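PDB 2XGR: SPD1 nuclease from Streptococcus pyogenes, which is an extracellular, prophage-encoded DNase that probably cleaves DNA with the help of a metal ion, as other nucleases of the His-Me finger group do. Local coordinates for residues 203-206 and 207-211. Sequence-based numbering, arbitrary orientation.
Sequences GIDS and SGELL
D205 and E209 meet where a β-hairpin reverses, and they illustrate how a single aspartate can organise a tight turn. With CG set between its backbone N and carbonyl carbon (chi1 75°), the D205 side chain curls back over the turn it opens. D205 OD1 then accepts the backbone N-H of E209 (N to OD1 3.0 Å), from above the carboxylate plane, and, from the opposite face, the hydroxyl OG of S207 at 3.2 Å, on the syn side. Two donors thus grip one oxygen and limit rotation of the carboxylate. The S207 hydroxyl is brought there by a similar first torsion, chi1 76°.

The backbone underneath is a type I turn from D205 to G208 with a G1 beta bulge at G208, closed by the 2.9 Å bond from G208 N to D205 O. G208 has a positive phi of 82°, a backbone shape that glycine adopts readily. Beyond it the bond from D205 N to E209 O (3.0 Å) starts the ladder, and G203 and L211 continue it as a hydrogen-bonded antiparallel pair.

The two faces differ. On one, I204 and L210 lie side by side, CG1 of I204 4.0 Å from CD2 of L210, while I204 CG2 rests on G208 CA at 3.5 Å. On the other, L211 lies over G203 and brings CD1 near D205 CB.

The carboxylates of D205 and E209 run alongside each other, a proximity that may raise their proton affinity, although N42 and H44 of strand 39-46 give them weak hydrogen bonds and K46 lies near E209 in a long, weak ion pair. The hairpin links strands 196-204 and 209-214 of the large antiparallel sheet; strand 39-46 flanks the second of these, its T43 hydroxyl bonded to L210 O, and F177, just before strand 178-186, packs on D205 and L211.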
ATOM      1  N   GLY A 203       3.813  10.524  -6.808  1.00  7.45           N
ATOM      2  CA  GLY A 203       3.840  11.768  -5.997  1.00  8.38           C
ATOM      3  C   GLY A 203       3.147  12.884  -6.797  1.00  9.67           C
ATOM      4  O   GLY A 203       2.939  12.761  -8.024  1.00  9.63           O
ATOM      5  N   ILE A 204       2.681  13.915  -6.085  1.00  9.57           N
ATOM      6  CA  ILE A 204       2.097  15.079  -6.763  1.00 11.32           C
ATOM      7  C   ILE A 204       2.716  16.352  -6.141  1.00 14.18           C
ATOM      8  O   ILE A 204       2.805  16.474  -4.919  1.00 11.87           O
ATOM      9  CB  ILE A 204       0.577  15.131  -6.560  1.00 10.54           C
ATOM     10  CG1 ILE A 204      -0.079  13.837  -7.080  1.00 11.77           C
ATOM     11  CG2 ILE A 204      -0.054  16.295  -7.462  1.00 13.67           C
ATOM     12  CD1 ILE A 204      -1.640  13.776  -6.841  1.00 12.00           C
ATOM     13  N   ASP A 205       3.254  17.220  -6.982  1.00 14.97           N
ATOM     14  CA  ASP A 205       3.886  18.425  -6.421  1.00 17.90           C
ATOM     15  C   ASP A 205       2.818  19.538  -6.238  1.00 18.76           C
ATOM     16  O   ASP A 205       1.625  19.331  -6.514  1.00 16.45           O
ATOM     17  CB  ASP A 205       5.120  18.835  -7.259  1.00 16.96           C
ATOM     18  CG  ASP A 205       4.755  19.494  -8.592  1.00 21.69           C
ATOM     19  OD1 ASP A 205       3.558  19.778  -8.874  1.00 21.01           O
ATOM     20  OD2 ASP A 205       5.683  19.600  -9.422  1.00 20.46           O
ATOM     21  N   SER A 206       3.234  20.693  -5.722  1.00 21.74           N
ATOM     22  CA  SER A 206       2.308  21.796  -5.408  1.00 25.70           C
ATOM     23  C   SER A 206       1.492  22.181  -6.626  1.00 25.84           C
ATOM     24  O   SER A 206       0.341  22.644  -6.485  1.00 26.93           O
ATOM     25  CB  SER A 206       3.113  23.039  -4.983  1.00 25.17           C
ATOM     26  OG  SER A 206       4.140  22.650  -4.109  1.00 31.21           O
ATOM     27  N   SER A 207       2.116  22.094  -7.804  1.00 26.09           N
ATOM     28  CA  SER A 207       1.397  22.468  -9.042  1.00 26.04           C
ATOM     29  C   SER A 207       0.598  21.355  -9.670  1.00 25.84           C
ATOM     30  O   SER A 207      -0.016  21.563 -10.714  1.00 26.01           O
ATOM     31  CB  SER A 207       2.274  23.200 -10.065  1.00 27.80           C
ATOM     32  OG  SER A 207       3.161  22.317 -10.762  1.00 33.16           O
ATOM     33  N   GLY A 208       0.454  20.220  -8.965  1.00 21.16           N
ATOM     34  CA  GLY A 208      -0.418  19.144  -9.479  1.00 20.03           C
ATOM     35  C   GLY A 208       0.260  18.261 -10.502  1.00 15.77           C
ATOM     36  O   GLY A 208      -0.424  17.478 -11.134  1.00 19.90           O
ATOM     37  N   GLU A 209       1.584  18.332 -10.652  1.00 16.46           N
ATOM     38  CA  GLU A 209       2.290  17.499 -11.619  1.00 14.97           C
ATOM     39  C   GLU A 209       2.708  16.166 -10.988  1.00 15.20           C
ATOM     40  O   GLU A 209       3.073  16.147  -9.808  1.00 13.80           O
ATOM     41  CB  GLU A 209       3.494  18.204 -12.281  1.00 15.81           C
ATOM     42  CG  GLU A 209       2.942  19.294 -13.301  1.00 22.35           C
ATOM     43  CD  GLU A 209       3.972  20.132 -14.028  1.00 32.58           C
ATOM     44  OE1 GLU A 209       5.201  19.971 -13.852  1.00 31.95           O
ATOM     45  OE2 GLU A 209       3.513  21.019 -14.796  1.00 43.60           O
ATOM     46  N   LEU A 210       2.706  15.096 -11.789  1.00 13.07           N
ATOM     47  CA  LEU A 210       3.044  13.758 -11.266  1.00 12.30           C
ATOM     48  C   LEU A 210       4.529  13.610 -11.093  1.00 14.14           C
ATOM     49  O   LEU A 210       5.332  13.929 -12.026  1.00 16.54           O
ATOM     50  CB  LEU A 210       2.500  12.692 -12.189  1.00 10.31           C
ATOM     51  CG  LEU A 210       0.991  12.715 -12.292  1.00 11.58           C
ATOM     52  CD1 LEU A 210       0.481  11.574 -13.189  1.00 14.60           C
ATOM     53  CD2 LEU A 210       0.385  12.631 -10.824  1.00  9.65           C
ATOM     54  N   LEU A 211       4.923  12.998  -9.962  1.00 12.34           N
ATOM     55  CA  LEU A 211       6.291  12.685  -9.713  1.00 11.98           C
ATOM     56  C   LEU A 211       6.451  11.156  -9.632  1.00 11.70           C
ATOM     57  O   LEU A 211       5.828  10.541  -8.779  1.00  9.43           O
ATOM     58  CB  LEU A 211       6.725  13.282  -8.368  1.00 11.30           C
ATOM     59  CG  LEU A 211       6.322  14.765  -8.167  1.00 14.55           C
ATOM     60  CD1 LEU A 211       6.666  15.298  -6.745  1.00 12.46           C
ATOM     61  CD2 LEU A 211       6.982  15.690  -9.231  1.00 13.77           C
TER